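Local coordinates for protein aminoglycoside N(3)-acetyltransferase III (PDB 7LAO) that acetylates the 3-amino group of 2-deoxystreptamine antibiotics such as gentamicin, kanamycin and tobramycin from acetyl-CoA, conferring resistance to them, at residues A40-V44 with L102-L106; T56-S62 with D119-V125. All coordinates share one frame; numbering follows the deposited sequence.

Contact 1: A40-V44 with L102-L106; sequences AASVV and LNRFL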
loop_
_atom_site.group_PDB
_atom_site.type_symbol
_atom_site.label_atom_id
_atom_site.label_comp_id
_atom_site.label_asym_id
_atom_site.label_seq_id
_atom_site.Cartn_x
_atom_site.Cartn_y
_atom_site.Cartn_z
ATOM N N ALA A 40 -0.863 -10.995 -15.506
ATOM C CA ALA A 40 -1.177 -10.418 -14.203
ATOM C C ALA A 40 -2.664 -10.467 -13.911
ATOM O O ALA A 40 -3.063 -10.442 -12.740
ATOM C CB ALA A 40 -0.689 -8.973 -14.129
ATOM N N ALA A 41 -3.504 -10.475 -14.958
ATOM C CA ALA A 41 -4.933 -10.604 -14.717
ATOM C C ALA A 41 -5.244 -11.919 -14.022
ATOM O O ALA A 41 -6.146 -11.977 -13.178
ATOM C CB ALA A 41 -5.715 -10.499 -16.048
ATOM N N SER A 42 -4.511 -12.987 -14.362
ATOM C CA SER A 42 -4.749 -14.287 -13.743
ATOM C C SER A 42 -4.280 -14.330 -12.310
ATOM O O SER A 42 -4.822 -15.106 -11.520
ATOM C CB SER A 42 -4.021 -15.408 -14.483
ATOM O OG SER A 42 -4.494 -15.526 -15.784
ATOM N N VAL A 43 -3.264 -13.540 -11.956
ATOM C CA VAL A 43 -2.920 -13.426 -10.549
ATOM C C VAL A 43 -4.090 -12.809 -9.751
ATOM O O VAL A 43 -4.435 -13.282 -8.662
ATOM C CB VAL A 43 -1.619 -12.627 -10.365
ATOM C CG1 VAL A 43 -1.307 -12.503 -8.869
ATOM C CG2 VAL A 43 -0.404 -13.304 -11.128
ATOM N N VAL A 44 -4.757 -11.796 -10.306
ATOM C CA VAL A 44 -5.936 -11.236 -9.609
ATOM C C VAL A 44 -7.032 -12.299 -9.449
ATOM O O VAL A 44 -7.592 -12.492 -8.349
ATOM C CB VAL A 44 -6.445 -9.982 -10.349
ATOM C CG1 VAL A 44 -7.820 -9.470 -9.750
ATOM C CG2 VAL A 44 -5.375 -8.858 -10.279
ATOM N N LEU A 102 0.455 -5.241 -10.666
ATOM C CA LEU A 102 -0.784 -5.838 -10.192
ATOM C C LEU A 102 -1.849 -4.791 -9.869
ATOM O O LEU A 102 -3.046 -5.065 -10.034
ATOM C CB LEU A 102 -0.517 -6.679 -8.947
ATOM C CG LEU A 102 -1.670 -7.590 -8.521
ATOM C CD1 LEU A 102 -1.838 -8.621 -9.619
ATOM C CD2 LEU A 102 -1.294 -8.284 -7.203
ATOM N N ASN A 103 -1.460 -3.613 -9.375
ATOM C CA ASN A 103 -2.520 -2.652 -8.995
ATOM C C ASN A 103 -3.334 -2.191 -10.212
ATOM O O ASN A 103 -4.538 -1.884 -10.095
ATOM C CB ASN A 103 -1.907 -1.467 -8.251
ATOM C CG ASN A 103 -1.406 -1.870 -6.868
ATOM O OD1 ASN A 103 -2.078 -2.634 -6.168
ATOM N ND2 ASN A 103 -0.194 -1.419 -6.497
ATOM N N ARG A 104 -2.721 -2.173 -11.391
ATOM C CA ARG A 104 -3.484 -1.879 -12.593
ATOM C C ARG A 104 -4.569 -2.928 -12.812
ATOM O O ARG A 104 -5.666 -2.601 -13.241
ATOM C CB ARG A 104 -2.544 -1.781 -13.789
ATOM C CG ARG A 104 -3.232 -1.789 -15.148
ATOM C CD ARG A 104 -2.220 -1.686 -16.294
ATOM N NE ARG A 104 -2.893 -1.926 -17.554
ATOM C CZ ARG A 104 -2.397 -1.597 -18.734
ATOM N NH1 ARG A 104 -1.224 -0.992 -18.797
ATOM N NH2 ARG A 104 -3.086 -1.845 -19.846
ATOM N N PHE A 105 -4.297 -4.191 -12.474
ATOM C CA PHE A 105 -5.282 -5.243 -12.715
ATOM C C PHE A 105 -6.284 -5.421 -11.584
ATOM O O PHE A 105 -7.396 -5.915 -11.821
ATOM C CB PHE A 105 -4.555 -6.553 -13.007
ATOM C CG PHE A 105 -3.877 -6.536 -14.355
ATOM C CD1 PHE A 105 -2.563 -6.098 -14.479
ATOM C CD2 PHE A 105 -4.586 -6.861 -15.501
ATOM C CE1 PHE A 105 -1.956 -6.031 -15.730
ATOM C CE2 PHE A 105 -3.978 -6.806 -16.756
ATOM C CZ PHE A 105 -2.677 -6.382 -16.864
ATOM N N LEU A 106 -5.910 -5.057 -10.356
ATOM C CA LEU A 106 -6.903 -4.926 -9.306
ATOM C C LEU A 106 -7.926 -3.857 -9.695
ATOM O O LEU A 106 -9.126 -4.062 -9.550
ATOM C CB LEU A 106 -6.230 -4.587 -7.984
ATOM C CG LEU A 106 -5.357 -5.696 -7.345
ATOM C CD1 LEU A 106 -4.596 -5.140 -6.133
ATOM C CD2 LEU A 106 -6.212 -6.891 -6.956
#
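Phe105 lays its ring against the first turn of helix 40-51, where two successive alanines let it come close to the backbone. Followed outward, its CB meets the CG2 methyl of Val44 at 3.7 Å. With CG anti to the carbonyl carbon (chi1 -71°), the ring runs toward the N-terminal end of 40-44. Its CD1-CE1 rim touches Ala40 CB, with CD1 to Ala40 CB at 3.4 Å. The CD2-CE2 rim meets Ala41, where CD2 lies 3.8 Å from Ala41 CB; both methyls come from the same side of the ring plane. Between them the Ala40-Ala41 peptide lies over that face, offset toward the rim, with Ala41 N 3.8 Å above the plane.

Farther along the helix, Val44 reaches between Leu102, Phe105 and Leu106 with its CG2 methyl, which lies 3.6 Å from Leu102 CD1 and 4.0 Å from Leu106 CD2. Leu102 CD1 in turn touches Val43 CG1 at 4.0 Å, the two side chains crossing at about a right angle. No hydrogen bond joins the segments; apolar side chains carry the contact, and small alanines and branched valines and leucines suit so close an approach.

The axes of these two short segments approach to 8.9 Å and cross at -61°. Leu30 of helix 30-33 meets Ala40, Val43 and Leu102, while Leu102 also rests on Val26 and Ala28 of strand 23-28 and Leu106 on Val123 of strand 122-125.

Contact 2: T56-S62 with D119-V125; sequences TLMGYAS and DASMVAV. With EPE (4-(2-hydroxyethyl)-1-piperazine ethanesulfonic acid), chain B.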
loop_
_atom_site.group_PDB
_atom_site.type_symbol
_atom_site.label_atom_id
_atom_site.label_comp_id
_atom_site.label_asym_id
_atom_site.label_seq_id
_atom_site.Cartn_x
_atom_site.Cartn_y
_atom_site.Cartn_z
ATOM N N THR A 56 -11.948 -9.422 0.517
ATOM C CA THR A 56 -11.623 -8.149 -0.101
ATOM C C THR A 56 -10.131 -8.105 -0.409
ATOM O O THR A 56 -9.302 -8.522 0.392
ATOM C CB THR A 56 -12.029 -6.985 0.808
ATOM O OG1 THR A 56 -13.460 -6.943 0.910
ATOM C CG2 THR A 56 -11.588 -5.657 0.218
ATOM N N LEU A 57 -9.775 -7.660 -1.605
ATOM C CA LEU A 57 -8.376 -7.471 -1.933
ATOM C C LEU A 57 -8.100 -5.992 -1.959
ATOM O O LEU A 57 -8.952 -5.200 -2.371
ATOM C CB LEU A 57 -8.032 -8.052 -3.333
ATOM C CG LEU A 57 -8.530 -9.465 -3.616
ATOM C CD1 LEU A 57 -8.339 -9.864 -5.108
ATOM C CD2 LEU A 57 -7.786 -10.410 -2.620
ATOM N N MET A 58 -6.869 -5.636 -1.646
ATOM C CA MET A 58 -6.512 -4.235 -1.571
ATOM C C MET A 58 -5.100 -4.019 -2.066
ATOM O O MET A 58 -4.219 -4.888 -1.923
ATOM C CB MET A 58 -6.629 -3.749 -0.132
ATOM C CG MET A 58 -6.389 -2.269 0.071
ATOM S SD MET A 58 -6.764 -1.833 1.833
ATOM C CE MET A 58 -6.132 -0.155 1.915
ATOM N N GLY A 59 -4.860 -2.841 -2.609
ATOM C CA GLY A 59 -3.542 -2.567 -3.154
ATOM C C GLY A 59 -3.235 -1.096 -3.046
ATOM O O GLY A 59 -4.144 -0.250 -3.014
ATOM N N TYR A 60 -1.943 -0.780 -3.045
ATOM C CA TYR A 60 -1.470 0.599 -2.933
ATOM C C TYR A 60 -1.176 1.113 -4.332
ATOM O O TYR A 60 -0.110 0.863 -4.894
ATOM C CB TYR A 60 -0.251 0.644 -2.027
ATOM C CG TYR A 60 0.314 1.970 -1.636
ATOM C CD1 TYR A 60 -0.391 3.173 -1.814
ATOM C CD2 TYR A 60 1.585 2.029 -1.089
ATOM C CE1 TYR A 60 0.177 4.393 -1.439
ATOM C CE2 TYR A 60 2.163 3.226 -0.717
ATOM C CZ TYR A 60 1.461 4.405 -0.875
ATOM O OH TYR A 60 2.055 5.586 -0.504
ATOM N N ALA A 61 -2.142 1.846 -4.909
ATOM C CA ALA A 61 -2.064 2.175 -6.334
ATOM C C ALA A 61 -1.294 3.468 -6.586
ATOM O O ALA A 61 -0.492 3.553 -7.522
ATOM C CB ALA A 61 -3.469 2.291 -6.935
ATOM N N SER A 62 -1.571 4.501 -5.802
ATOM C CA SER A 62 -0.892 5.797 -5.960
ATOM C C SER A 62 -1.163 6.283 -7.392
ATOM O O SER A 62 -2.241 6.012 -7.950
ATOM C CB SER A 62 0.579 5.680 -5.581
ATOM O OG SER A 62 1.277 6.890 -5.886
ATOM N N ASP A 119 -1.921 11.011 -4.422
ATOM C CA ASP A 119 -0.587 10.475 -4.174
ATOM C C ASP A 119 -0.625 9.165 -3.386
ATOM O O ASP A 119 0.230 8.297 -3.598
ATOM C CB ASP A 119 0.277 11.516 -3.471
ATOM C CG ASP A 119 1.710 11.069 -3.333
ATOM O OD1 ASP A 119 2.493 11.178 -4.298
ATOM O OD2 ASP A 119 2.021 10.562 -2.247
ATOM N N ALA A 120 -1.605 8.977 -2.503
ATOM C CA ALA A 120 -1.658 7.781 -1.665
ATOM C C ALA A 120 -2.772 6.841 -2.095
ATOM O O ALA A 120 -3.151 5.949 -1.345
ATOM C CB ALA A 120 -1.826 8.170 -0.201
ATOM N N SER A 121 -3.293 7.023 -3.301
ATOM C CA SER A 121 -4.480 6.313 -3.754
ATOM C C SER A 121 -4.421 4.807 -3.513
ATOM O O SER A 121 -3.401 4.141 -3.766
ATOM C CB SER A 121 -4.660 6.603 -5.242
ATOM O OG SER A 121 -5.775 5.919 -5.748
ATOM N N MET A 122 -5.535 4.260 -3.049
ATOM C CA MET A 122 -5.656 2.838 -2.765
ATOM C C MET A 122 -6.735 2.236 -3.653
ATOM O O MET A 122 -7.699 2.908 -3.987
ATOM C CB MET A 122 -6.047 2.588 -1.300
ATOM C CG MET A 122 -5.114 3.222 -0.320
ATOM S SD MET A 122 -3.651 2.183 -0.018
ATOM C CE MET A 122 -2.772 3.332 1.026
ATOM N N VAL A 123 -6.572 0.962 -4.021
ATOM C CA VAL A 123 -7.581 0.243 -4.787
ATOM C C VAL A 123 -8.055 -0.872 -3.872
ATOM O O VAL A 123 -7.243 -1.469 -3.142
ATOM C CB VAL A 123 -7.041 -0.301 -6.141
ATOM C CG1 VAL A 123 -5.750 -1.202 -5.923
ATOM C CG2 VAL A 123 -8.080 -1.125 -6.843
ATOM N N ALA A 124 -9.362 -1.140 -3.880
ATOM C CA ALA A 124 -9.952 -2.252 -3.120
ATOM C C ALA A 124 -11.120 -2.875 -3.883
ATOM O O ALA A 124 -11.838 -2.188 -4.633
ATOM C CB ALA A 124 -10.447 -1.837 -1.737
ATOM N N VAL A 125 -11.334 -4.172 -3.651
ATOM C CA VAL A 125 -12.308 -4.952 -4.428
ATOM C C VAL A 125 -12.900 -6.012 -3.533
ATOM O O VAL A 125 -12.158 -6.892 -3.060
ATOM C CB VAL A 125 -11.659 -5.686 -5.625
ATOM C CG1 VAL A 125 -12.730 -6.020 -6.625
ATOM C CG2 VAL A 125 -10.478 -4.944 -6.193
HETATM N N1 EPE B . 5.104 8.361 -3.999
HETATM C C2 EPE B . 5.877 8.963 -2.891
HETATM C C3 EPE B . 5.019 9.530 -1.761
HETATM N N4 EPE B . 3.969 8.627 -1.344
HETATM C C5 EPE B . 3.580 7.554 -2.235
HETATM C C6 EPE B . 3.711 8.002 -3.676
HETATM C C7 EPE B . 3.690 8.499 0.074
HETATM C C8 EPE B . 2.500 9.327 0.517
HETATM O O8 EPE B . 1.368 8.827 -0.153
HETATM C C9 EPE B . 5.072 9.322 -5.098
HETATM C C10 EPE B . 5.867 8.761 -6.255
HETATM S S EPE B . 6.380 10.127 -7.306
HETATM O O1S EPE B . 5.273 10.459 -8.205
HETATM O O2S EPE B . 7.533 9.714 -8.118
HETATM O O3S EPE B . 6.739 11.251 -6.430
#
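Tyr60 and Met122 form a non-hydrogen-bonded antiparallel pair whose side chains cross obliquely on one face of the sheet. The bend of Met122 at chi2 (-83°) brings its thioether to the tyrosine: SD lies 4.8 Å from the ring centroid, an oblique Met-aromatic contact, and CE touches Tyr60 CD1 at 3.7 Å. Met58, on the same face, keeps an extended chain, and its CE methyl meets Met122 SD at 3.9 Å. Met122, flexible and polarisable, can bend against the rigid ring, and the straight chain of Met58 reaches its sulfur. The ring edge faces the loop that leads into strand 122-125, near the carbonyl oxygens of Ala120 and Ser121.

The hydrogen-bonded pairs Leu57-Val125 and Gly59-Val123, each with two N-H...O bonds, alternate with the non-hydrogen-bonded pairs Met58-Ala124 and Tyr60-Met122. Gly59 has no side chain, so Val123 CG1 can lie 3.8 Å from Gly59 CA. Past the end of strand 56-60, Ser62 N gives Ser121 O a nearly straight bond (176°) and Ala61 N a weak one, while Ser62 OG donates to Asp119 O at 2.9 Å. Asp119 OD2 accepts two bonds from the bound HEPES, probably from the crystallisation liquor: from its hydroxyl O8 at 2.8 Å and its ring nitrogen N4 at 2.9 Å; OD1 is held by Ser66 OG.

In the mixed sheet, strand 56-60 pairs on its other side with strand 23-28. Leu132 of helix 129-133 lies against Met58, whereas on the opposite face helix 102-108 meets Leu57 and Val123, and helix 40-51 also packs on Leu57.

How the contacts relate
Contact 1 lies on one face of the sheet to which contact 2 belongs, their centres about 12 Å apart. Helix 102-108 links them directly: Asn103, turned away from segment 40-44, brings ND2 to 2.8 Å from Tyr60 O and OD1 to 3.4 Å from Gly59 CA, while Leu106 O approaches Val125 CG2 at 3.7 Å. Helix 40-51 leads into strand 56-60, which is followed by helix 102-108; strand 113-114 comes before 122-125, so the segments of the two contacts alternate along the chain. The bound HEPES sits at the end of contact 2 where Tyr60, Ser62, Asp119 and Ala120 meet, whereas contact 1 has no part in binding it.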